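Local structure of FERM, ARHGEF and pleckstrin domain-containing protein 2 (Mus musculus, 6D2K) at residues A[242-247]-A[260-265]; A[208-213]-A[271-276]; A[193-198]-A[218-223]; A[85-90]-A[278-283]. The protein activates RAC1 as a guanine nucleotide exchange factor in semaphorin signalling and actin remodelling, this chain being its FERM domain. One frame throughout, in Å; residues are numbered along the deposited sequence.

Contact 1: residues A[242-247]-A[260-265]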
# COMPACT_ATOMS: atom_id res chain seq x y z
N LYS A 242 20.08 -2.29 -13.35
CA LYS A 242 19.40 -1.13 -12.77
C LYS A 242 18.37 -0.48 -13.69
O LYS A 242 17.70 0.48 -13.28
CB LYS A 242 20.39 -0.05 -12.33
CG LYS A 242 21.37 -0.52 -11.27
CD LYS A 242 22.13 0.65 -10.67
CE LYS A 242 22.93 1.41 -11.70
NZ LYS A 242 23.87 2.35 -11.03
N ARG A 243 18.26 -0.98 -14.92
CA ARG A 243 17.42 -0.36 -15.95
C ARG A 243 16.03 -0.97 -16.02
O ARG A 243 15.89 -2.18 -16.16
CB ARG A 243 18.09 -0.54 -17.34
CG ARG A 243 19.42 0.18 -17.48
CD ARG A 243 20.24 -0.39 -18.67
NE ARG A 243 19.45 -0.48 -19.89
CZ ARG A 243 19.61 -1.42 -20.82
NH1 ARG A 243 20.53 -2.37 -20.65
NH2 ARG A 243 18.84 -1.42 -21.90
N PHE A 244 15.01 -0.12 -15.92
CA PHE A 244 13.61 -0.53 -16.11
C PHE A 244 13.15 -0.13 -17.51
O PHE A 244 13.30 1.02 -17.90
CB PHE A 244 12.73 0.15 -15.05
CG PHE A 244 11.27 -0.16 -15.18
CD1 PHE A 244 10.79 -1.44 -14.98
CD2 PHE A 244 10.38 0.85 -15.50
CE1 PHE A 244 9.43 -1.70 -15.08
CE2 PHE A 244 9.02 0.59 -15.62
CZ PHE A 244 8.55 -0.69 -15.42
N LEU A 245 12.61 -1.09 -18.26
CA LEU A 245 12.28 -0.87 -19.68
C LEU A 245 10.78 -1.01 -19.94
O LEU A 245 10.19 -2.04 -19.64
CB LEU A 245 13.05 -1.87 -20.56
CG LEU A 245 14.57 -1.69 -20.73
CD1 LEU A 245 15.31 -1.86 -19.42
CD2 LEU A 245 15.10 -2.69 -21.76
N ILE A 246 10.17 0.03 -20.50
CA ILE A 246 8.76 -0.05 -20.88
C ILE A 246 8.65 -0.01 -22.39
O ILE A 246 9.04 0.99 -23.00
CB ILE A 246 7.96 1.15 -20.35
CG1 ILE A 246 8.21 1.39 -18.87
CG2 ILE A 246 6.48 0.93 -20.60
CD1 ILE A 246 7.49 2.61 -18.32
N LYS A 247 8.14 -1.08 -22.99
CA LYS A 247 7.87 -1.06 -24.44
C LYS A 247 6.45 -0.54 -24.64
O LYS A 247 5.50 -1.06 -24.05
CB LYS A 247 8.03 -2.46 -25.04
CG LYS A 247 7.92 -2.47 -26.55
CD LYS A 247 8.06 -3.87 -27.10
CE LYS A 247 7.53 -3.93 -28.52
NZ LYS A 247 7.56 -5.31 -29.08
N LEU A 260 11.01 3.08 -23.53
CA LEU A 260 11.49 4.08 -22.60
C LEU A 260 12.30 3.38 -21.53
O LEU A 260 11.97 2.26 -21.13
CB LEU A 260 10.32 4.81 -21.94
CG LEU A 260 9.39 5.59 -22.86
CD1 LEU A 260 8.37 6.38 -22.03
CD2 LEU A 260 10.19 6.50 -23.76
N GLU A 261 13.35 4.05 -21.06
CA GLU A 261 14.24 3.49 -20.06
C GLU A 261 14.37 4.39 -18.84
O GLU A 261 14.53 5.60 -18.97
CB GLU A 261 15.63 3.25 -20.65
CG GLU A 261 15.77 1.96 -21.41
CD GLU A 261 17.22 1.52 -21.54
OE1 GLU A 261 17.61 1.08 -22.64
OE2 GLU A 261 17.96 1.61 -20.54
N PHE A 262 14.30 3.78 -17.66
CA PHE A 262 14.50 4.51 -16.41
C PHE A 262 15.54 3.79 -15.58
O PHE A 262 15.60 2.57 -15.57
CB PHE A 262 13.18 4.61 -15.64
CG PHE A 262 12.12 5.36 -16.40
CD1 PHE A 262 12.03 6.73 -16.31
CD2 PHE A 262 11.24 4.68 -17.22
CE1 PHE A 262 11.06 7.43 -17.02
CE2 PHE A 262 10.28 5.36 -17.94
CZ PHE A 262 10.19 6.74 -17.84
N LEU A 263 16.38 4.56 -14.88
CA LEU A 263 17.44 3.96 -14.09
C LEU A 263 17.06 4.02 -12.62
O LEU A 263 16.86 5.11 -12.08
CB LEU A 263 18.75 4.71 -14.33
CG LEU A 263 20.01 4.01 -13.87
CD1 LEU A 263 20.30 2.84 -14.81
CD2 LEU A 263 21.18 4.99 -13.86
N LEU A 264 16.96 2.87 -11.96
CA LEU A 264 16.67 2.88 -10.52
C LEU A 264 17.98 2.78 -9.73
O LEU A 264 19.06 2.75 -10.32
CB LEU A 264 15.68 1.78 -10.13
CG LEU A 264 14.23 2.09 -10.50
CD1 LEU A 264 13.96 1.71 -11.95
CD2 LEU A 264 13.24 1.40 -9.58
N GLY A 265 17.88 2.73 -8.41
CA GLY A 265 19.07 2.87 -7.58
C GLY A 265 19.92 1.62 -7.46
O GLY A 265 21.09 1.70 -7.09
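Lys242 and Leu264 meet at the open end of a beta hairpin, away from its connecting loop. The hairpin is made by strands 243-247 and 259-264 and belongs to the PH-like C-terminal lobe of the FERM domain. Leu264 N donates to Lys242 O at 2.8 Å. The Lys242 side chain uses its aliphatic part. CB lies against Leu263 CD1, and Lys242 CD passes the carbonyl O of Leu264 at 3.7 Å.

Phe244 faces Phe262 in an antiparallel hydrogen-bonded pair, with each N donating to the other's O. Phe244 has CG anti to the backbone N (chi1 177°), and Phe244 CB packs on Leu264 CD1 at 3.7 Å. Phe262 CD2 comes to the edge of the Phe244 ring, 4.3 Å from Phe244 CD2. Ile246 CD1 meets Phe262 CE2 on the same face of the sheet. This face is the inner one, where Phe273 of helix 267-284 packs edge-to-face with Phe244.

Glu261 lies on the other face with Arg243, Leu245 and Leu263. Glu261 CG runs beside Leu245 CG, 3.9 Å apart and pointing the same way. Its carboxylate reaches diagonally to Arg243, which holds both oxygens. The two planes are 34° apart. Arg243 NH2 gives one bond to Glu261 OE1 at 2.9 Å. Arg243 NE gives the other to Glu261 OE2 at 2.6 Å, from 41° above the carboxylate plane.

Contact 2: residues A[208-213]-A[271-276]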
# COMPACT_ATOMS: atom_id res chain seq x y z
N ILE A 208 13.18 11.38 -11.08
CA ILE A 208 11.73 11.23 -11.07
C ILE A 208 11.31 10.14 -10.09
O ILE A 208 12.14 9.42 -9.55
CB ILE A 208 11.16 10.92 -12.48
CG1 ILE A 208 11.87 9.71 -13.12
CG2 ILE A 208 11.31 12.12 -13.39
CD1 ILE A 208 11.32 8.37 -12.69
N ASN A 209 10.01 10.04 -9.84
CA ASN A 209 9.46 8.98 -9.02
C ASN A 209 8.57 8.10 -9.88
O ASN A 209 7.63 8.59 -10.49
CB ASN A 209 8.66 9.56 -7.85
CG ASN A 209 9.55 10.23 -6.81
OD1 ASN A 209 10.51 9.63 -6.33
ND2 ASN A 209 9.23 11.47 -6.47
N LEU A 210 8.89 6.81 -9.93
CA LEU A 210 8.06 5.84 -10.63
C LEU A 210 7.01 5.27 -9.69
O LEU A 210 7.23 5.11 -8.48
CB LEU A 210 8.90 4.69 -11.19
CG LEU A 210 9.84 5.06 -12.34
CD1 LEU A 210 10.71 3.87 -12.71
CD2 LEU A 210 9.05 5.52 -13.55
N ALA A 211 5.84 4.98 -10.25
CA ALA A 211 4.78 4.32 -9.49
C ALA A 211 3.94 3.48 -10.42
O ALA A 211 4.09 3.54 -11.64
CB ALA A 211 3.92 5.34 -8.74
N VAL A 212 3.05 2.68 -9.85
CA VAL A 212 2.15 1.88 -10.67
C VAL A 212 0.76 1.88 -10.06
O VAL A 212 0.60 1.95 -8.83
CB VAL A 212 2.70 0.44 -10.89
CG1 VAL A 212 2.72 -0.33 -9.60
CG2 VAL A 212 1.88 -0.28 -11.97
N SER A 213 -0.26 1.85 -10.91
CA SER A 213 -1.64 1.90 -10.44
C SER A 213 -2.51 1.01 -11.34
O SER A 213 -2.02 0.43 -12.31
CB SER A 213 -2.18 3.33 -10.49
OG SER A 213 -2.48 3.69 -11.84
N LYS A 271 14.33 -4.61 -9.99
CA LYS A 271 13.62 -5.89 -10.07
C LYS A 271 12.30 -5.84 -9.30
O LYS A 271 11.27 -6.32 -9.77
CB LYS A 271 14.50 -7.00 -9.50
CG LYS A 271 13.87 -8.38 -9.52
CD LYS A 271 14.92 -9.42 -9.16
CE LYS A 271 14.39 -10.84 -9.22
NZ LYS A 271 15.51 -11.81 -9.01
N ASN A 272 12.36 -5.28 -8.10
CA ASN A 272 11.16 -5.18 -7.28
C ASN A 272 10.09 -4.30 -7.91
O ASN A 272 8.91 -4.61 -7.81
CB ASN A 272 11.52 -4.67 -5.89
CG ASN A 272 12.23 -5.71 -5.06
OD1 ASN A 272 12.15 -6.90 -5.35
ND2 ASN A 272 12.92 -5.26 -4.02
N PHE A 273 10.49 -3.20 -8.54
CA PHE A 273 9.50 -2.36 -9.23
C PHE A 273 8.93 -3.09 -10.44
O PHE A 273 7.72 -3.04 -10.69
CB PHE A 273 10.08 -1.01 -9.65
CG PHE A 273 9.04 -0.10 -10.27
CD1 PHE A 273 7.95 0.31 -9.54
CD2 PHE A 273 9.16 0.33 -11.58
CE1 PHE A 273 6.97 1.13 -10.10
CE2 PHE A 273 8.19 1.16 -12.14
CZ PHE A 273 7.10 1.56 -11.40
N TRP A 274 9.79 -3.75 -11.21
CA TRP A 274 9.31 -4.56 -12.31
C TRP A 274 8.27 -5.58 -11.84
O TRP A 274 7.22 -5.74 -12.46
CB TRP A 274 10.50 -5.27 -12.99
CG TRP A 274 10.09 -6.23 -14.06
CD1 TRP A 274 9.77 -5.94 -15.36
CD2 TRP A 274 9.99 -7.65 -13.93
NE1 TRP A 274 9.45 -7.09 -16.04
CE2 TRP A 274 9.58 -8.15 -15.19
CE3 TRP A 274 10.21 -8.54 -12.88
CZ2 TRP A 274 9.38 -9.51 -15.41
CZ3 TRP A 274 10.00 -9.89 -13.11
CH2 TRP A 274 9.60 -10.36 -14.37
N LYS A 275 8.57 -6.26 -10.75
CA LYS A 275 7.67 -7.30 -10.24
C LYS A 275 6.29 -6.74 -9.90
O LYS A 275 5.28 -7.32 -10.28
CB LYS A 275 8.25 -7.99 -8.99
CG LYS A 275 9.44 -8.94 -9.23
CD LYS A 275 9.82 -9.66 -7.93
CE LYS A 275 10.90 -10.71 -8.18
NZ LYS A 275 11.33 -11.38 -6.92
N ILE A 276 6.25 -5.61 -9.20
CA ILE A 276 4.95 -5.06 -8.80
C ILE A 276 4.19 -4.55 -10.01
O ILE A 276 2.95 -4.63 -10.06
CB ILE A 276 5.05 -3.99 -7.68
CG1 ILE A 276 3.65 -3.66 -7.11
CG2 ILE A 276 5.69 -2.73 -8.19
CD1 ILE A 276 2.95 -4.82 -6.46
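Phe273 meets Leu210 in the main apolar contact between helix 271-276 and strand 208-213. The two side chains cross at about a right angle. Leu210 CB sits 3.6 Å from Phe273 CZ. One branch of the leucine adds a second touch, with Leu210 CD1 at 3.7 Å from Phe273 CE2. The ring reaches the strand because its CG is anti to the backbone N (chi1 -175°), which sends it out from the helix. A second apolar pair lies further along, where Val212 CG1 meets Ile276 CG2 at 4.1 Å. The two side chains cross at a slant, through branches that each lie between their own backbone N and carbonyl carbon. Val212 CB is a looser neighbour of Phe273 CE1, at 4.4 Å.

The helix is the C-terminal helix of the PH-like fold, which caps one end of the beta sandwich in this FERM lobe. Here it runs at 24° to the direction of the strand, with the two axes 9.3 Å apart at their closest. Phe244 and Leu264 of strands 243-247 and 259-264 pack on the same phenylalanine.

The remaining contacts are between ring and backbone. The Phe273 edge points at the peptide joining Ala211 to Val212. Phe273 CZ is 3.6 Å from Ala211 O, and Phe273 CE1 is 4.2 Å from Val212 N. Ala211 C lies in the ring plane, 3.8 Å from Phe273 CE1.

Contact 3: residues A[193-198]-A[218-223]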
# COMPACT_ATOMS: atom_id res chain seq x y z
N TYR A 193 -3.64 8.27 -3.93
CA TYR A 193 -4.32 7.03 -3.54
C TYR A 193 -3.58 5.81 -4.08
O TYR A 193 -3.39 5.68 -5.29
CB TYR A 193 -5.78 7.04 -4.02
CG TYR A 193 -6.50 5.70 -3.94
CD1 TYR A 193 -6.92 5.19 -2.72
CD2 TYR A 193 -6.75 4.95 -5.08
CE1 TYR A 193 -7.57 3.98 -2.64
CE2 TYR A 193 -7.40 3.74 -5.01
CZ TYR A 193 -7.80 3.25 -3.78
OH TYR A 193 -8.44 2.03 -3.69
N GLY A 194 -3.15 4.94 -3.17
CA GLY A 194 -2.43 3.72 -3.51
C GLY A 194 -1.02 3.91 -4.04
O GLY A 194 -0.40 2.94 -4.49
N ILE A 195 -0.49 5.13 -3.98
CA ILE A 195 0.80 5.40 -4.63
C ILE A 195 1.99 5.12 -3.71
O ILE A 195 1.98 5.51 -2.54
CB ILE A 195 0.89 6.86 -5.12
CG1 ILE A 195 -0.17 7.13 -6.19
CG2 ILE A 195 2.30 7.17 -5.67
CD1 ILE A 195 0.10 6.41 -7.51
N ARG A 196 3.00 4.43 -4.24
CA ARG A 196 4.28 4.25 -3.57
C ARG A 196 5.36 4.60 -4.59
O ARG A 196 5.35 4.07 -5.71
CB ARG A 196 4.46 2.81 -3.09
CG ARG A 196 3.58 2.42 -1.90
CD ARG A 196 2.20 1.90 -2.35
NE ARG A 196 1.42 1.41 -1.21
CZ ARG A 196 0.67 2.18 -0.42
NH1 ARG A 196 0.59 3.49 -0.62
NH2 ARG A 196 0.01 1.64 0.59
N PHE A 197 6.24 5.53 -4.22
CA PHE A 197 7.29 6.00 -5.13
C PHE A 197 8.49 5.07 -5.15
O PHE A 197 8.90 4.53 -4.11
CB PHE A 197 7.76 7.38 -4.68
CG PHE A 197 6.81 8.49 -5.03
CD1 PHE A 197 5.77 8.30 -5.91
CD2 PHE A 197 7.01 9.76 -4.51
CE1 PHE A 197 4.92 9.34 -6.25
CE2 PHE A 197 6.16 10.80 -4.84
CZ PHE A 197 5.12 10.59 -5.71
N HIS A 198 9.07 4.93 -6.33
CA HIS A 198 10.34 4.24 -6.52
C HIS A 198 11.23 5.22 -7.26
O HIS A 198 10.96 5.57 -8.40
CB HIS A 198 10.14 2.97 -7.35
CG HIS A 198 9.12 2.02 -6.78
ND1 HIS A 198 9.46 0.77 -6.30
CD2 HIS A 198 7.78 2.14 -6.62
CE1 HIS A 198 8.37 0.17 -5.85
NE2 HIS A 198 7.34 0.97 -6.05
N LEU A 218 3.30 4.94 -13.89
CA LEU A 218 3.20 6.37 -13.67
C LEU A 218 4.55 7.01 -13.43
O LEU A 218 5.45 6.40 -12.84
CB LEU A 218 2.28 6.65 -12.47
CG LEU A 218 0.94 5.92 -12.41
CD1 LEU A 218 0.22 6.30 -11.11
CD2 LEU A 218 0.05 6.27 -13.58
N VAL A 219 4.70 8.25 -13.89
CA VAL A 219 5.91 9.03 -13.63
C VAL A 219 5.56 10.33 -12.93
O VAL A 219 4.71 11.10 -13.40
CB VAL A 219 6.68 9.36 -14.94
CG1 VAL A 219 7.92 10.19 -14.62
CG2 VAL A 219 7.07 8.08 -15.64
N PHE A 220 6.20 10.56 -11.79
CA PHE A 220 6.06 11.80 -11.04
C PHE A 220 7.41 12.52 -11.05
O PHE A 220 8.45 11.88 -10.98
CB PHE A 220 5.67 11.52 -9.59
CG PHE A 220 4.27 11.02 -9.42
CD1 PHE A 220 3.30 11.86 -8.88
CD2 PHE A 220 3.92 9.73 -9.75
CE1 PHE A 220 2.01 11.41 -8.69
CE2 PHE A 220 2.63 9.27 -9.57
CZ PHE A 220 1.67 10.12 -9.04
N GLN A 221 7.39 13.84 -11.17
CA GLN A 221 8.58 14.62 -10.93
C GLN A 221 8.34 15.28 -9.59
O GLN A 221 7.37 16.03 -9.42
CB GLN A 221 8.81 15.66 -12.02
CG GLN A 221 10.14 16.39 -11.90
CD GLN A 221 10.53 17.10 -13.18
OE1 GLN A 221 11.56 17.78 -13.23
NE2 GLN A 221 9.72 16.95 -14.22
N GLY A 222 9.19 14.98 -8.61
CA GLY A 222 8.86 15.33 -7.25
C GLY A 222 7.51 14.74 -6.90
O GLY A 222 7.33 13.53 -6.94
N THR A 223 6.55 15.60 -6.60
CA THR A 223 5.21 15.17 -6.21
C THR A 223 4.21 15.38 -7.35
O THR A 223 3.02 15.08 -7.23
CB THR A 223 4.78 15.92 -4.91
OG1 THR A 223 5.30 15.23 -3.77
CG2 THR A 223 3.27 16.04 -4.78
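Apolar packing of Ile195 and Phe197 on Leu218 and Phe220 joins the loop that leads into strand 198-201 to strand 216-221 of the PH-like FERM lobe. No hydrogen bond links the two segments. In the sheet, strand 207-213 lies between strands 198-201 and 216-221, and its Ala211 and Asn209 touch Ile195 and Phe197.

The two phenylalanines carry most of the contact. Their side chains cross at about a right angle, with ring planes 51° apart and centroids 5.0 Å apart. Phe197 comes in over one face of Phe220, and Phe197 CE1 lies 3.6 Å from Phe220 CG. Phe197 CE1 stands above the ring nearer its rim than its centre. An alanine in place of Phe220 would probably leave Phe197 without the face it rests on and open a gap beside Ile195.

With CG1 anti to the carbonyl carbon (chi1 -63°), the longer branch of Ile195 carries CD1 to the strand. Ile195 CD1 touches Leu218 CD1 at 3.6 Å. The same methyl is also 4.3 Å from Phe220 CZ, so it touches both strand residues. At the turn after the strand, Phe197 CE2 lies 3.6 Å from Gly222 O, which also accepts a hydrogen bond from Asn209 ND2.

Contact 4: residues A[85-90]-A[278-283]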
# COMPACT_ATOMS: atom_id res chain seq x y z
N VAL A 85 -2.51 -3.67 2.02
CA VAL A 85 -3.12 -3.75 0.69
C VAL A 85 -2.02 -3.72 -0.38
O VAL A 85 -1.17 -2.83 -0.38
CB VAL A 85 -4.05 -2.57 0.44
CG1 VAL A 85 -4.49 -2.55 -1.03
CG2 VAL A 85 -5.26 -2.61 1.39
N LYS A 86 -2.04 -4.70 -1.28
CA LYS A 86 -1.11 -4.71 -2.40
C LYS A 86 -1.71 -4.04 -3.63
O LYS A 86 -1.05 -3.25 -4.30
CB LYS A 86 -0.72 -6.15 -2.73
CG LYS A 86 0.33 -6.26 -3.84
CD LYS A 86 0.56 -7.71 -4.26
CE LYS A 86 2.03 -8.06 -4.24
NZ LYS A 86 2.25 -9.50 -4.60
N PHE A 87 -2.97 -4.35 -3.92
CA PHE A 87 -3.63 -3.84 -5.12
C PHE A 87 -4.75 -2.87 -4.75
O PHE A 87 -5.72 -3.25 -4.10
CB PHE A 87 -4.21 -4.99 -5.96
CG PHE A 87 -3.18 -5.99 -6.40
CD1 PHE A 87 -2.24 -5.67 -7.37
CD2 PHE A 87 -3.14 -7.26 -5.84
CE1 PHE A 87 -1.29 -6.59 -7.78
CE2 PHE A 87 -2.19 -8.19 -6.24
CZ PHE A 87 -1.27 -7.85 -7.21
N PHE A 88 -4.61 -1.61 -5.16
CA PHE A 88 -5.63 -0.59 -4.90
C PHE A 88 -6.55 -0.43 -6.12
O PHE A 88 -6.14 0.09 -7.17
CB PHE A 88 -4.94 0.74 -4.59
CG PHE A 88 -4.25 0.78 -3.24
CD1 PHE A 88 -4.90 1.35 -2.15
CD2 PHE A 88 -2.97 0.29 -3.06
CE1 PHE A 88 -4.29 1.41 -0.90
CE2 PHE A 88 -2.35 0.34 -1.81
CZ PHE A 88 -3.01 0.90 -0.74
N PRO A 89 -7.81 -0.89 -6.00
CA PRO A 89 -8.71 -0.72 -7.15
C PRO A 89 -9.29 0.70 -7.16
O PRO A 89 -9.25 1.39 -6.14
CB PRO A 89 -9.81 -1.74 -6.86
CG PRO A 89 -9.91 -1.74 -5.36
CD PRO A 89 -8.48 -1.56 -4.88
N PRO A 90 -9.81 1.14 -8.32
CA PRO A 90 -10.33 2.50 -8.43
C PRO A 90 -11.56 2.77 -7.55
O PRO A 90 -11.75 3.91 -7.13
CB PRO A 90 -10.69 2.62 -9.92
CG PRO A 90 -10.80 1.22 -10.40
CD PRO A 90 -9.88 0.40 -9.58
N VAL A 278 4.37 -5.87 -13.15
CA VAL A 278 3.83 -7.05 -13.80
C VAL A 278 2.63 -7.59 -13.03
O VAL A 278 1.61 -7.95 -13.62
CB VAL A 278 4.90 -8.14 -13.96
CG1 VAL A 278 4.25 -9.43 -14.43
CG2 VAL A 278 5.97 -7.66 -14.95
N GLU A 279 2.72 -7.62 -11.71
CA GLU A 279 1.60 -8.09 -10.90
C GLU A 279 0.35 -7.21 -11.03
O GLU A 279 -0.76 -7.74 -11.10
CB GLU A 279 2.03 -8.28 -9.45
CG GLU A 279 3.00 -9.45 -9.29
CD GLU A 279 3.45 -9.66 -7.86
OE1 GLU A 279 3.23 -8.76 -7.02
OE2 GLU A 279 4.03 -10.72 -7.59
N TYR A 280 0.54 -5.89 -11.07
CA TYR A 280 -0.57 -4.96 -11.28
C TYR A 280 -1.24 -5.17 -12.63
O TYR A 280 -2.48 -5.21 -12.72
CB TYR A 280 -0.09 -3.50 -11.14
CG TYR A 280 -0.52 -2.86 -9.83
CD1 TYR A 280 -1.60 -1.99 -9.79
CD2 TYR A 280 0.14 -3.13 -8.65
CE1 TYR A 280 -2.02 -1.40 -8.60
CE2 TYR A 280 -0.27 -2.54 -7.44
CZ TYR A 280 -1.34 -1.68 -7.43
OH TYR A 280 -1.75 -1.09 -6.24
N HIS A 281 -0.43 -5.31 -13.66
CA HIS A 281 -0.99 -5.56 -14.97
C HIS A 281 -1.83 -6.83 -14.96
O HIS A 281 -2.95 -6.83 -15.47
CB HIS A 281 0.09 -5.70 -16.05
CG HIS A 281 -0.49 -6.12 -17.36
ND1 HIS A 281 -1.03 -5.22 -18.26
CD2 HIS A 281 -0.68 -7.34 -17.89
CE1 HIS A 281 -1.50 -5.87 -19.31
NE2 HIS A 281 -1.30 -7.16 -19.11
N THR A 282 -1.30 -7.92 -14.42
CA THR A 282 -2.02 -9.19 -14.36
C THR A 282 -3.33 -9.06 -13.55
O THR A 282 -4.36 -9.62 -13.93
CB THR A 282 -1.15 -10.30 -13.75
OG1 THR A 282 0.02 -10.50 -14.56
CG2 THR A 282 -1.92 -11.61 -13.65
N PHE A 283 -3.26 -8.34 -12.44
CA PHE A 283 -4.43 -8.19 -11.57
C PHE A 283 -5.56 -7.40 -12.22
O PHE A 283 -6.73 -7.76 -12.10
CB PHE A 283 -4.02 -7.51 -10.25
CG PHE A 283 -5.06 -7.60 -9.16
CD1 PHE A 283 -5.16 -8.74 -8.37
CD2 PHE A 283 -5.91 -6.53 -8.90
CE1 PHE A 283 -6.11 -8.82 -7.36
CE2 PHE A 283 -6.87 -6.62 -7.87
CZ PHE A 283 -6.96 -7.75 -7.11
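Phe87 and Phe283 form the central aromatic contact, an offset stack with planes only 5° apart and centroids at 4.1 Å. Phe283 has CG anti to the backbone N (chi1 -167°), which directs its ring from the helix to Phe87. Each residue also lays its CB over the other's ring face, giving a CH-pi contact in both directions. Lys86 CG covers the opposite face of Phe87, so this ring is held between an aromatic group and an aliphatic chain. Tyr280 completes the cluster obliquely, its plane turned 59° from Phe87. Phe87 CD1 lies over the tyrosine face, 3.7 Å from Tyr280 CE2.

The hydrogen bonds meet at one hydroxyl. Tyr280 OH donates to Lys86 O at 3.0 Å, on a lone pair of that carbonyl. The same oxygen accepts from Phe88 N at 3.1 Å. It therefore links the peptide groups on the two sides of Phe87. A phenylalanine in place of Tyr280 would probably leave Lys86 O and Phe88 N without this shared partner and hold the backbone around Phe87 less firmly.

One salt bridge lies beside the cluster. Lys86 NZ meets Glu279 OE1 at 2.7 Å, from above the carboxylate plane. Lys86 also makes a cation-pi contact with Trp62.

Segment 85-90 leaves the ubiquitin-like lobe, and 278-283 belongs to the C-terminal helix of the PH-like lobe. Stacking, paired charges and a two-way hydroxyl together imply a defined fit between the two lobes.

Contact 2 is a buried core contact and is wholly apolar, apart from a ring edge against backbone. Contact 3 is also mostly buried and apolar, though its Gly222 end lies at the surface. They use adjacent strands, 207-213 and 216-221, joined by probable backbone hydrogen bonds such as Ala211 O to Leu218 N. Contacts 1 and 4 are only partly buried, and both add a salt bridge to their packing. In contact 1 the charges lie on the outer face of a hairpin, while its inner face touches contact 2 through Phe244 and Phe273. Contact 4 uses a later part of the same helix as contact 2, where it meets the ubiquitin-like lobe. It meets contact 3 where Tyr193 packs on Phe88.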